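Local coordinates for alpha-glucosidase ([Eubacterium] rectale, PDB 6PNR), which acts as a glycoside hydrolase family 31 sulfoquinovosidase, probably hydrolysing alpha-linked sulfoquinovosides such as those derived from sulfolipid, at residues Phe254-Lys259 / Gln533-Glu538; Met513-Pro518 / Ala545-Val550; Lys303-Ile308 / Ile313-Tyr318; Ala555-Thr560 / Asp656-Ile661. One frame throughout, in Å; residues are numbered along the deposited sequence.

All four contacts lie in or beside the TIM barrel. Contacts 1 and 3 touch: F254 CZ of helix 250-262 packs 3.9 Å from K304 CB and 4.0 Å from F315 CE2, so the two contacts form continuous packing between barrel strand and outer helices. Contacts 2 and 4 share helix 538-568, have centres about 12 Å apart and meet where V550 CG2 lies 4.3 Å from I661 CG2. The same helix begins at the end of contact 1, whose centre is about 18 Å from that of contact 2. Contact 3 supplies Y318, which touches the bound aza-sugar inhibitor; in contact 1, the side chain of Y535 is about 13 Å from the bound inhibitor (9VH).

Contact 1 (Phe254-Lys259 / Gln533-Glu538); sequences FGLLDK and QYYDDE
L256 and K259 on helix 250-262 pack against Y535 in a helix-to-loop contact on the outside of the TIM barrel. The helix follows barrel strand 242-245, whereas Y535 lies in a short 3-10 turn between strand 521-522 and helix 538-568; the contact therefore joins early and late parts of the barrel, consistent with its ring-like closure. L256 lays both methyls over one face of the tyrosine ring. CD2 covers the inner end, 3.6 Å from Y535 CG, and makes a CH-pi contact with its carbon 18° off the ring normal, while L256 CD1 reaches the outer end, 3.8 Å from Y535 CZ. On the opposite face, Q533 CB stands 3.5 Å above the ring plane, leaving the ring clamped between the two side chains. Y534 CZ adds a neighbour at the ring edge, and hydrogen bonds of Y535 OH with E524 and R252 hold the far end. The polar half of the contact belongs to K259. Its CG is anti to the backbone N (chi1 -175°), and the rest of the chain runs extended past L256 to the turn. E538 is close by, but its OE2 is 4.8 Å from K259 NZ and forms a salt bridge with R263. The ammonium group instead donates to a backbone carbonyl: K259 NZ lies 3.1 Å from Y535 O, in the carbonyl plane, with a C=O...N angle of 159°.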
loop_
_atom_site.group_PDB
_atom_site.type_symbol
_atom_site.label_atom_id
_atom_site.label_comp_id
_atom_site.label_asym_id
_atom_site.label_seq_id
_atom_site.Cartn_x
_atom_site.Cartn_y
_atom_site.Cartn_z
ATOM N N PHE A 254 44.724 1.569 11.622
ATOM C CA PHE A 254 46.017 1.174 11.068
ATOM C C PHE A 254 46.481 -0.165 11.628
ATOM O O PHE A 254 47.235 -0.881 10.952
ATOM C CB PHE A 254 47.047 2.282 11.287
ATOM C CG PHE A 254 46.720 3.555 10.517
ATOM C CD1 PHE A 254 46.734 3.562 9.133
ATOM C CD2 PHE A 254 46.361 4.715 11.175
ATOM C CE1 PHE A 254 46.419 4.712 8.419
ATOM C CE2 PHE A 254 46.039 5.865 10.469
ATOM C CZ PHE A 254 46.069 5.861 9.085
ATOM N N GLY A 255 46.004 -0.541 12.819
ATOM C CA GLY A 255 46.228 -1.894 13.299
ATOM C C GLY A 255 45.590 -2.949 12.414
ATOM O O GLY A 255 46.189 -3.994 12.147
ATOM N N LEU A 256 44.362 -2.696 11.953
ATOM C CA LEU A 256 43.688 -3.647 11.070
ATOM C C LEU A 256 44.349 -3.695 9.694
ATOM O O LEU A 256 44.374 -4.751 9.044
ATOM C CB LEU A 256 42.205 -3.282 10.959
ATOM C CG LEU A 256 41.377 -3.736 12.171
ATOM C CD1 LEU A 256 39.989 -3.134 12.151
ATOM C CD2 LEU A 256 41.311 -5.233 12.210
ATOM N N LEU A 257 44.879 -2.565 9.234
ATOM C CA LEU A 257 45.685 -2.561 8.017
ATOM C C LEU A 257 46.872 -3.506 8.149
ATOM O O LEU A 257 47.090 -4.378 7.299
ATOM C CB LEU A 257 46.168 -1.141 7.734
ATOM C CG LEU A 257 47.164 -0.995 6.584
ATOM C CD1 LEU A 257 46.561 -1.582 5.309
ATOM C CD2 LEU A 257 47.488 0.489 6.415
ATOM N N ASP A 258 47.645 -3.350 9.228
ATOM C CA ASP A 258 48.771 -4.243 9.486
ATOM C C ASP A 258 48.333 -5.703 9.525
ATOM O O ASP A 258 48.989 -6.570 8.932
ATOM C CB ASP A 258 49.455 -3.843 10.796
ATOM C CG ASP A 258 50.068 -2.450 10.731
ATOM O OD1 ASP A 258 50.451 -2.022 9.621
ATOM O OD2 ASP A 258 50.171 -1.783 11.785
ATOM N N LYS A 259 47.224 -5.997 10.216
ATOM C CA LYS A 259 46.714 -7.366 10.275
ATOM C C LYS A 259 46.380 -7.882 8.883
ATOM O O LYS A 259 46.731 -9.011 8.516
ATOM C CB LYS A 259 45.466 -7.424 11.177
ATOM C CG LYS A 259 44.920 -8.827 11.398
ATOM C CD LYS A 259 43.652 -8.786 12.253
ATOM C CE LYS A 259 43.379 -10.143 12.892
ATOM N NZ LYS A 259 42.233 -10.119 13.856
ATOM N N GLN A 533 32.903 -9.567 10.351
ATOM C CA GLN A 533 33.919 -8.816 9.615
ATOM C C GLN A 533 34.988 -9.781 9.133
ATOM O O GLN A 533 35.323 -10.734 9.837
ATOM C CB GLN A 533 34.569 -7.735 10.492
ATOM C CG GLN A 533 33.581 -6.897 11.288
ATOM C CD GLN A 533 32.683 -6.051 10.391
ATOM O OE1 GLN A 533 32.965 -5.868 9.196
ATOM N NE2 GLN A 533 31.594 -5.539 10.959
ATOM N N TYR A 534 35.528 -9.538 7.930
ATOM C CA TYR A 534 36.516 -10.452 7.373
ATOM C C TYR A 534 37.675 -10.701 8.327
ATOM O O TYR A 534 38.227 -11.810 8.355
ATOM C CB TYR A 534 37.054 -9.919 6.033
ATOM C CG TYR A 534 38.055 -8.768 6.134
ATOM C CD1 TYR A 534 39.411 -9.008 6.318
ATOM C CD2 TYR A 534 37.636 -7.442 6.017
ATOM C CE1 TYR A 534 40.329 -7.960 6.414
ATOM C CE2 TYR A 534 38.537 -6.391 6.104
ATOM C CZ TYR A 534 39.892 -6.663 6.293
ATOM O OH TYR A 534 40.795 -5.643 6.389
ATOM N N TYR A 535 38.066 -9.691 9.102
ATOM C CA TYR A 535 39.196 -9.825 10.014
ATOM C C TYR A 535 38.842 -10.576 11.295
ATOM O O TYR A 535 39.701 -10.701 12.174
ATOM C CB TYR A 535 39.768 -8.448 10.350
ATOM C CG TYR A 535 38.761 -7.386 10.761
ATOM C CD1 TYR A 535 38.219 -7.368 12.041
ATOM C CD2 TYR A 535 38.396 -6.374 9.884
ATOM C CE1 TYR A 535 37.306 -6.392 12.426
ATOM C CE2 TYR A 535 37.482 -5.397 10.254
ATOM C CZ TYR A 535 36.956 -5.394 11.522
ATOM O OH TYR A 535 36.059 -4.413 11.884
ATOM N N ASP A 536 37.609 -11.074 11.416
ATOM C CA ASP A 536 37.208 -11.899 12.547
ATOM C C ASP A 536 37.688 -13.336 12.424
ATOM O O ASP A 536 37.690 -14.054 13.425
ATOM C CB ASP A 536 35.682 -11.951 12.685
ATOM C CG ASP A 536 35.066 -10.645 13.185
ATOM O OD1 ASP A 536 35.794 -9.750 13.668
ATOM O OD2 ASP A 536 33.824 -10.527 13.079
ATOM N N ASP A 537 38.059 -13.788 11.226
ATOM C CA ASP A 537 38.141 -15.216 10.942
ATOM C C ASP A 537 39.373 -15.495 10.097
ATOM O O ASP A 537 39.487 -14.951 8.996
ATOM C CB ASP A 537 36.881 -15.677 10.203
ATOM C CG ASP A 537 36.852 -17.180 9.972
ATOM O OD1 ASP A 537 36.719 -17.927 10.971
ATOM O OD2 ASP A 537 36.926 -17.610 8.801
ATOM N N GLU A 538 40.279 -16.359 10.586
ATOM C CA GLU A 538 41.521 -16.592 9.846
ATOM C C GLU A 538 41.251 -17.253 8.496
ATOM O O GLU A 538 41.868 -16.887 7.492
ATOM C CB GLU A 538 42.495 -17.443 10.669
ATOM C CG GLU A 538 43.040 -16.750 11.911
ATOM C CD GLU A 538 43.788 -15.465 11.596
ATOM O OE1 GLU A 538 44.529 -15.439 10.592
ATOM O OE2 GLU A 538 43.647 -14.479 12.356
#

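Contact 2 (Met513-Pro518 / Ala545-Val550); sequences MAMFTP and ARLVDV
A514 O, in the type I turn that presents M515 to L547 and V550, is gripped twice by T517. The hydroxyl T517 OG1 donates to A514 O at 2.7 Å, in the carbonyl plane and on a lone pair, and T517 N adds a weak bond to the same oxygen. This ties down the turn that follows the body of helix 504-514. M515 CG sits between the backbone N and the carbonyl carbon (chi1 63°), and the remaining chain extends straight across to helix 538-568. The thioether does most of the touching: M515 SD is 3.8 Å from L547 CD2 and also 3.8 Å from V550 CG1, settling between residues one turn apart. It lies close to the backbone as well, 3.5 Å from L547 O. The methionine and leucine side chains cross at about a right angle, with M515 CE 4.0 Å from L547 CD2. The turn and helix 538-568 both belong to the last part of the TIM barrel, and the packing is buried. Y551 of the same helix also packs on M515, as do W625 and T644 from later loops. On another side of helix 538-568, D549 forms salt bridges with K266 and K664.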
loop_
_atom_site.group_PDB
_atom_site.type_symbol
_atom_site.label_atom_id
_atom_site.label_comp_id
_atom_site.label_asym_id
_atom_site.label_seq_id
_atom_site.Cartn_x
_atom_site.Cartn_y
_atom_site.Cartn_z
ATOM N N MET A 513 32.088 -12.286 -6.114
ATOM C CA MET A 513 31.502 -11.494 -7.193
ATOM C C MET A 513 32.295 -10.217 -7.420
ATOM O O MET A 513 32.597 -9.856 -8.571
ATOM C CB MET A 513 30.043 -11.148 -6.871
ATOM C CG MET A 513 29.482 -10.013 -7.734
ATOM S SD MET A 513 27.722 -9.685 -7.502
ATOM C CE MET A 513 27.751 -8.841 -5.913
ATOM N N ALA A 514 32.662 -9.543 -6.324
ATOM C CA ALA A 514 33.312 -8.241 -6.403
ATOM C C ALA A 514 34.649 -8.304 -7.134
ATOM O O ALA A 514 35.065 -7.305 -7.738
ATOM C CB ALA A 514 33.506 -7.674 -4.994
ATOM N N MET A 515 35.341 -9.451 -7.098
ATOM C CA MET A 515 36.605 -9.518 -7.820
ATOM C C MET A 515 36.413 -9.462 -9.329
ATOM O O MET A 515 37.389 -9.230 -10.041
ATOM C CB MET A 515 37.404 -10.769 -7.434
ATOM C CG MET A 515 36.750 -12.093 -7.782
ATOM S SD MET A 515 37.728 -13.469 -7.112
ATOM C CE MET A 515 36.876 -14.890 -7.796
ATOM N N PHE A 516 35.190 -9.648 -9.827
ATOM C CA PHE A 516 34.874 -9.415 -11.235
ATOM C C PHE A 516 34.132 -8.097 -11.422
ATOM O O PHE A 516 33.155 -8.029 -12.164
ATOM C CB PHE A 516 34.059 -10.573 -11.809
ATOM C CG PHE A 516 34.766 -11.898 -11.769
ATOM C CD1 PHE A 516 35.730 -12.218 -12.717
ATOM C CD2 PHE A 516 34.451 -12.830 -10.788
ATOM C CE1 PHE A 516 36.378 -13.440 -12.686
ATOM C CE2 PHE A 516 35.102 -14.056 -10.738
ATOM C CZ PHE A 516 36.070 -14.364 -11.694
ATOM N N THR A 517 34.558 -7.042 -10.715
ATOM C CA THR A 517 34.048 -5.685 -10.871
ATOM C C THR A 517 35.257 -4.755 -10.849
ATOM O O THR A 517 36.357 -5.208 -10.519
ATOM C CB THR A 517 33.046 -5.320 -9.757
ATOM O OG1 THR A 517 33.743 -5.143 -8.518
ATOM C CG2 THR A 517 31.954 -6.400 -9.593
ATOM N N PRO A 518 35.113 -3.462 -11.180
ATOM C CA PRO A 518 36.299 -2.583 -11.227
ATOM C C PRO A 518 36.974 -2.292 -9.888
ATOM O O PRO A 518 38.134 -1.855 -9.909
ATOM C CB PRO A 518 35.751 -1.284 -11.839
ATOM C CG PRO A 518 34.517 -1.687 -12.562
ATOM C CD PRO A 518 33.924 -2.802 -11.748
ATOM N N ALA A 545 42.522 -13.340 0.641
ATOM C CA ALA A 545 43.813 -13.162 -0.022
ATOM C C ALA A 545 43.793 -13.739 -1.433
ATOM O O ALA A 545 44.272 -13.106 -2.383
ATOM C CB ALA A 545 44.921 -13.823 0.803
ATOM N N ARG A 546 43.237 -14.942 -1.589
ATOM C CA ARG A 546 43.111 -15.537 -2.914
ATOM C C ARG A 546 42.201 -14.708 -3.819
ATOM O O ARG A 546 42.557 -14.411 -4.969
ATOM C CB ARG A 546 42.599 -16.968 -2.788
ATOM C CG ARG A 546 42.036 -17.556 -4.081
ATOM C CD ARG A 546 41.654 -19.011 -3.866
ATOM N NE ARG A 546 41.059 -19.625 -5.039
ATOM C CZ ARG A 546 39.802 -19.453 -5.425
ATOM N NH1 ARG A 546 38.980 -18.658 -4.734
ATOM N NH2 ARG A 546 39.368 -20.079 -6.510
ATOM N N LEU A 547 41.022 -14.315 -3.315
ATOM C CA LEU A 547 40.081 -13.566 -4.145
ATOM C C LEU A 547 40.680 -12.239 -4.597
ATOM O O LEU A 547 40.531 -11.841 -5.758
ATOM C CB LEU A 547 38.767 -13.331 -3.387
ATOM C CG LEU A 547 38.037 -14.584 -2.861
ATOM C CD1 LEU A 547 36.798 -14.223 -2.050
ATOM C CD2 LEU A 547 37.675 -15.563 -3.976
ATOM N N VAL A 548 41.360 -11.542 -3.693
ATOM C CA VAL A 548 41.949 -10.261 -4.052
ATOM C C VAL A 548 43.106 -10.467 -5.026
ATOM O O VAL A 548 43.291 -9.682 -5.962
ATOM C CB VAL A 548 42.380 -9.518 -2.775
ATOM C CG1 VAL A 548 43.254 -8.327 -3.105
ATOM C CG2 VAL A 548 41.129 -9.085 -1.972
ATOM N N ASP A 549 43.890 -11.532 -4.833
ATOM C CA ASP A 549 44.950 -11.840 -5.790
ATOM C C ASP A 549 44.372 -12.074 -7.180
ATOM O O ASP A 549 44.889 -11.538 -8.163
ATOM C CB ASP A 549 45.759 -13.051 -5.318
ATOM C CG ASP A 549 47.049 -13.258 -6.122
ATOM O OD1 ASP A 549 47.534 -12.297 -6.752
ATOM O OD2 ASP A 549 47.576 -14.391 -6.117
ATOM N N VAL A 550 43.267 -12.821 -7.276
ATOM C CA VAL A 550 42.598 -12.996 -8.564
ATOM C C VAL A 550 42.243 -11.643 -9.172
ATOM O O VAL A 550 42.455 -11.410 -10.369
ATOM C CB VAL A 550 41.356 -13.895 -8.414
ATOM C CG1 VAL A 550 40.520 -13.861 -9.683
ATOM C CG2 VAL A 550 41.773 -15.322 -8.103
#

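Contact 3 (Lys303-Ile308 / Ile313-Tyr318)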
loop_
_atom_site.group_PDB
_atom_site.type_symbol
_atom_site.label_atom_id
_atom_site.label_comp_id
_atom_site.label_asym_id
_atom_site.label_seq_id
_atom_site.Cartn_x
_atom_site.Cartn_y
_atom_site.Cartn_z
ATOM N N LYS A 303 50.315 13.118 8.680
ATOM C CA LYS A 303 51.574 12.393 8.806
ATOM C C LYS A 303 51.378 10.896 8.556
ATOM O O LYS A 303 52.177 10.265 7.849
ATOM C CB LYS A 303 52.156 12.652 10.203
ATOM C CG LYS A 303 53.635 12.343 10.339
ATOM C CD LYS A 303 54.179 12.748 11.714
ATOM C CE LYS A 303 55.689 12.481 11.805
ATOM N NZ LYS A 303 56.294 12.911 13.102
ATOM N N LYS A 304 50.324 10.310 9.138
ATOM C CA LYS A 304 50.058 8.884 8.946
ATOM C C LYS A 304 49.796 8.564 7.485
ATOM O O LYS A 304 50.238 7.524 6.982
ATOM C CB LYS A 304 48.858 8.443 9.780
ATOM C CG LYS A 304 49.012 8.620 11.278
ATOM C CD LYS A 304 49.899 7.531 11.851
ATOM C CE LYS A 304 49.644 7.357 13.338
ATOM N NZ LYS A 304 49.903 8.625 14.077
ATOM N N ILE A 305 49.050 9.434 6.795
ATOM C CA ILE A 305 48.789 9.220 5.374
ATOM C C ILE A 305 50.095 9.161 4.591
ATOM O O ILE A 305 50.281 8.286 3.732
ATOM C CB ILE A 305 47.838 10.307 4.839
ATOM C CG1 ILE A 305 46.431 10.088 5.416
ATOM C CG2 ILE A 305 47.804 10.272 3.316
ATOM C CD1 ILE A 305 45.468 11.235 5.171
ATOM N N LYS A 306 51.033 10.068 4.889
ATOM C CA LYS A 306 52.321 10.034 4.196
ATOM C C LYS A 306 53.030 8.706 4.423
ATOM O O LYS A 306 53.569 8.112 3.481
ATOM C CB LYS A 306 53.214 11.187 4.659
ATOM C CG LYS A 306 52.790 12.574 4.186
ATOM C CD LYS A 306 53.654 13.647 4.855
ATOM C CE LYS A 306 53.394 15.038 4.283
ATOM N NZ LYS A 306 54.124 16.092 5.055
ATOM N N GLU A 307 53.011 8.209 5.665
ATOM C CA GLU A 307 53.696 6.956 5.973
ATOM C C GLU A 307 53.132 5.797 5.165
ATOM O O GLU A 307 53.889 5.015 4.575
ATOM C CB GLU A 307 53.600 6.650 7.465
ATOM C CG GLU A 307 54.168 7.725 8.360
ATOM C CD GLU A 307 53.937 7.417 9.830
ATOM O OE1 GLU A 307 53.523 6.273 10.136
ATOM O OE2 GLU A 307 54.163 8.318 10.670
ATOM N N ILE A 308 51.801 5.657 5.127
ATOM C CA ILE A 308 51.270 4.501 4.411
ATOM C C ILE A 308 51.399 4.694 2.899
ATOM O O ILE A 308 51.542 3.711 2.161
ATOM C CB ILE A 308 49.816 4.185 4.834
ATOM C CG1 ILE A 308 48.853 5.286 4.409
ATOM C CG2 ILE A 308 49.720 3.943 6.335
ATOM C CD1 ILE A 308 47.415 4.880 4.543
ATOM N N ILE A 313 50.137 2.464 -0.235
ATOM C CA ILE A 313 48.752 2.322 0.211
ATOM C C ILE A 313 48.113 3.700 0.275
ATOM O O ILE A 313 48.677 4.624 0.873
ATOM C CB ILE A 313 48.669 1.606 1.573
ATOM C CG1 ILE A 313 49.206 0.185 1.423
ATOM C CG2 ILE A 313 47.224 1.574 2.104
ATOM C CD1 ILE A 313 49.512 -0.479 2.715
ATOM N N LYS A 314 46.928 3.835 -0.324
ATOM C CA LYS A 314 46.238 5.120 -0.301
ATOM C C LYS A 314 45.296 5.214 0.902
ATOM O O LYS A 314 44.949 4.208 1.530
ATOM C CB LYS A 314 45.466 5.332 -1.607
ATOM C CG LYS A 314 46.339 5.252 -2.909
ATOM C CD LYS A 314 47.566 6.159 -2.842
ATOM C CE LYS A 314 48.339 6.161 -4.178
ATOM N NZ LYS A 314 49.586 6.986 -4.087
ATOM N N PHE A 315 44.885 6.445 1.229
ATOM C CA PHE A 315 43.918 6.688 2.294
ATOM C C PHE A 315 42.664 7.287 1.674
ATOM O O PHE A 315 42.757 8.217 0.865
ATOM C CB PHE A 315 44.482 7.619 3.373
ATOM C CG PHE A 315 43.596 7.747 4.596
ATOM C CD1 PHE A 315 42.500 8.609 4.597
ATOM C CD2 PHE A 315 43.860 7.009 5.743
ATOM C CE1 PHE A 315 41.676 8.728 5.718
ATOM C CE2 PHE A 315 43.044 7.129 6.868
ATOM C CZ PHE A 315 41.955 7.988 6.851
ATOM N N LEU A 316 41.499 6.749 2.038
ATOM C CA LEU A 316 40.215 7.213 1.520
ATOM C C LEU A 316 39.292 7.627 2.660
ATOM O O LEU A 316 39.310 7.035 3.743
ATOM C CB LEU A 316 39.517 6.141 0.654
ATOM C CG LEU A 316 40.258 5.715 -0.629
ATOM C CD1 LEU A 316 41.330 4.642 -0.359
ATOM C CD2 LEU A 316 39.280 5.257 -1.698
ATOM N N GLY A 317 38.474 8.642 2.396
ATOM C CA GLY A 317 37.627 9.240 3.416
ATOM C C GLY A 317 36.149 9.242 3.061
ATOM O O GLY A 317 35.659 8.333 2.379
ATOM N N TYR A 318 35.441 10.283 3.488
ATOM C CA TYR A 318 33.991 10.350 3.372
ATOM C C TYR A 318 33.565 11.806 3.494
ATOM O O TYR A 318 34.037 12.499 4.395
ATOM C CB TYR A 318 33.323 9.496 4.480
ATOM C CG TYR A 318 31.811 9.596 4.521
ATOM C CD1 TYR A 318 31.176 10.729 5.040
ATOM C CD2 TYR A 318 31.012 8.555 4.061
ATOM C CE1 TYR A 318 29.816 10.838 5.064
ATOM C CE2 TYR A 318 29.632 8.650 4.099
ATOM C CZ TYR A 318 29.040 9.807 4.590
ATOM O OH TYR A 318 27.664 9.943 4.648
#
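I305 and I308, on one side of helix 301-310, close over F315 in strand 314-319 and I313 just before it. I305 meets the phenylalanine at the root of its ring: I305 CG1 is 3.8 Å from F315 CB, I305 CD1 is 4.0 Å from F315 CG, and the two side chains cross roughly perpendicularly. I308 comes to the ring edge, near its plane, with I308 CD1 4.2 Å from F315 CB. A chi1 of 67° turns I308 CG1 back over the backbone leading into the strand, where it lies 3.6 Å from I313 O; its CD1 also reaches I313 CG2 at 4.1 Å. A backbone bond secures the short connection: I313 N donates to I308 O at 3.0 Å. This is the helix-to-strand half of a right-handed beta-alpha-beta crossover of the TIM barrel, with local axes 8.0 Å apart and 137° between their directions. Further along the strand, Y318 enters the ligand pocket and touches the bound aza-sugar; its OH is hydrogen-bonded to D390 and N320. The strand runs between parallel strands 267-271 and 386-389, its K314 and L316 bonding to the backbone of I270 and F315 to that of D385. Helix 250-262 flanks the pair, with F254 packing on I308 and L261 on I313.

Contact 4 (Ala555-Thr560 / Asp656-Ile661); sequences APYTKT and DIFEEI
Y557 and F658 form the tight part of this contact, a T-shaped pair in which the phenylalanine presents its edge to the face of the tyrosine. The ring planes stand at 82° and the centroids 5.5 Å apart. F658 CZ does the touching, 4.0 Å from Y557 CD2 and 4.1 Å from Y557 CG, hence above the rim of the tyrosine ring and not its middle. With CG anti to the backbone N (chi1 175°), the Y557 ring projects from helix 538-568 toward helix 655-665. The phenol end is fixed by hydrogen bonds of Y557 OH with F595 O and D598 N, F654 makes another edge-to-face pair with its ring, and M599 packs on both Y557 and F658. Helix 538-568 comes from the TIM barrel, whereas helix 655-665 and strand 599-601, which carries M599, follow it in the C-terminal region; the aromatic pair thus joins the barrel to the C-terminal antiparallel sheet region. The looser side lies beside P556 and I657, whose side chains point toward the opposite helix without coming into contact with it, P556 being exposed. Along the barrel helix, T560 OG1 donates to Y557 O at 2.6 Å, using a lone pair of that carbonyl.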
loop_
_atom_site.group_PDB
_atom_site.type_symbol
_atom_site.label_atom_id
_atom_site.label_comp_id
_atom_site.label_asym_id
_atom_site.label_seq_id
_atom_site.Cartn_x
_atom_site.Cartn_y
_atom_site.Cartn_z
ATOM N N ALA A 555 43.554 -7.591 -13.530
ATOM C CA ALA A 555 43.691 -6.158 -13.797
ATOM C C ALA A 555 44.094 -5.791 -15.221
ATOM O O ALA A 555 43.558 -4.794 -15.741
ATOM C CB ALA A 555 44.702 -5.547 -12.814
ATOM N N PRO A 556 45.033 -6.477 -15.882
ATOM C CA PRO A 556 45.344 -6.091 -17.264
ATOM C C PRO A 556 44.129 -6.149 -18.166
ATOM O O PRO A 556 43.999 -5.312 -19.062
ATOM C CB PRO A 556 46.417 -7.107 -17.685
ATOM C CG PRO A 556 47.059 -7.527 -16.414
ATOM C CD PRO A 556 45.966 -7.509 -15.377
ATOM N N TYR A 557 43.222 -7.105 -17.937
ATOM C CA TYR A 557 41.964 -7.160 -18.673
ATOM C C TYR A 557 41.002 -6.071 -18.203
ATOM O O TYR A 557 40.428 -5.337 -19.019
ATOM C CB TYR A 557 41.342 -8.556 -18.510
ATOM C CG TYR A 557 39.965 -8.709 -19.122
ATOM C CD1 TYR A 557 39.768 -8.563 -20.495
ATOM C CD2 TYR A 557 38.856 -9.022 -18.328
ATOM C CE1 TYR A 557 38.492 -8.714 -21.064
ATOM C CE2 TYR A 557 37.580 -9.173 -18.888
ATOM C CZ TYR A 557 37.406 -9.012 -20.246
ATOM O OH TYR A 557 36.146 -9.158 -20.791
ATOM N N THR A 558 40.832 -5.946 -16.882
ATOM C CA THR A 558 39.885 -4.983 -16.321
ATOM C C THR A 558 40.234 -3.558 -16.721
ATOM O O THR A 558 39.343 -2.751 -17.006
ATOM C CB THR A 558 39.861 -5.105 -14.800
ATOM O OG1 THR A 558 39.643 -6.477 -14.446
ATOM C CG2 THR A 558 38.764 -4.225 -14.211
ATOM N N LYS A 559 41.531 -3.239 -16.765
ATOM C CA LYS A 559 41.962 -1.916 -17.209
ATOM C C LYS A 559 41.501 -1.624 -18.632
ATOM O O LYS A 559 41.104 -0.495 -18.936
ATOM C CB LYS A 559 43.483 -1.800 -17.128
ATOM C CG LYS A 559 44.055 -1.382 -15.792
ATOM C CD LYS A 559 45.575 -1.633 -15.794
ATOM C CE LYS A 559 46.213 -1.237 -14.482
ATOM N NZ LYS A 559 47.621 -1.726 -14.396
ATOM N N THR A 560 41.568 -2.620 -19.535
ATOM C CA THR A 560 41.104 -2.361 -20.895
ATOM C C THR A 560 39.596 -2.118 -20.925
ATOM O O THR A 560 39.109 -1.377 -21.787
ATOM C CB THR A 560 41.482 -3.508 -21.850
ATOM O OG1 THR A 560 40.725 -4.681 -21.543
ATOM C CG2 THR A 560 42.976 -3.837 -21.764
ATOM N N ASP A 656 45.453 -16.097 -21.930
ATOM C CA ASP A 656 46.658 -16.459 -21.188
ATOM C C ASP A 656 46.548 -16.052 -19.719
ATOM O O ASP A 656 46.998 -16.787 -18.829
ATOM C CB ASP A 656 47.883 -15.818 -21.841
ATOM C CG ASP A 656 47.772 -14.299 -21.939
ATOM O OD1 ASP A 656 46.655 -13.798 -22.210
ATOM O OD2 ASP A 656 48.796 -13.606 -21.738
ATOM N N ILE A 657 45.971 -14.879 -19.448
ATOM C CA ILE A 657 45.737 -14.458 -18.068
ATOM C C ILE A 657 44.774 -15.416 -17.383
ATOM O O ILE A 657 45.000 -15.858 -16.251
ATOM C CB ILE A 657 45.187 -13.020 -18.029
ATOM C CG1 ILE A 657 46.236 -12.013 -18.490
ATOM C CG2 ILE A 657 44.668 -12.698 -16.639
ATOM C CD1 ILE A 657 47.512 -12.075 -17.711
ATOM N N PHE A 658 43.659 -15.719 -18.049
ATOM C CA PHE A 658 42.667 -16.598 -17.451
ATOM C C PHE A 658 43.238 -17.986 -17.179
ATOM O O PHE A 658 42.864 -18.628 -16.187
ATOM C CB PHE A 658 41.446 -16.669 -18.358
ATOM C CG PHE A 658 40.842 -15.319 -18.663
ATOM C CD1 PHE A 658 40.778 -14.331 -17.683
ATOM C CD2 PHE A 658 40.348 -15.036 -19.928
ATOM C CE1 PHE A 658 40.224 -13.098 -17.962
ATOM C CE2 PHE A 658 39.790 -13.809 -20.212
ATOM C CZ PHE A 658 39.730 -12.837 -19.227
ATOM N N GLU A 659 44.154 -18.460 -18.029
ATOM C CA GLU A 659 44.781 -19.756 -17.779
ATOM C C GLU A 659 45.713 -19.701 -16.577
ATOM O O GLU A 659 45.812 -20.677 -15.826
ATOM C CB GLU A 659 45.547 -20.224 -19.016
ATOM C CG GLU A 659 44.650 -20.712 -20.139
ATOM C CD GLU A 659 45.428 -21.042 -21.412
ATOM O OE1 GLU A 659 46.679 -21.143 -21.355
ATOM O OE2 GLU A 659 44.778 -21.194 -22.469
ATOM N N GLU A 660 46.427 -18.587 -16.394
ATOM C CA GLU A 660 47.265 -18.446 -15.211
ATOM C C GLU A 660 46.419 -18.472 -13.943
ATOM O O GLU A 660 46.829 -19.047 -12.927
ATOM C CB GLU A 660 48.073 -17.152 -15.270
ATOM C CG GLU A 660 49.087 -17.091 -16.382
ATOM C CD GLU A 660 49.841 -15.772 -16.400
ATOM O OE1 GLU A 660 49.594 -14.935 -15.505
ATOM O OE2 GLU A 660 50.680 -15.576 -17.307
ATOM N N ILE A 661 45.229 -17.865 -13.990
ATOM C CA ILE A 661 44.331 -17.891 -12.832
ATOM C C ILE A 661 43.888 -19.320 -12.533
ATOM O O ILE A 661 43.906 -19.762 -11.379
ATOM C CB ILE A 661 43.126 -16.961 -13.066
ATOM C CG1 ILE A 661 43.595 -15.499 -13.167
ATOM C CG2 ILE A 661 42.058 -17.163 -11.975
ATOM C CD1 ILE A 661 42.520 -14.557 -13.672
#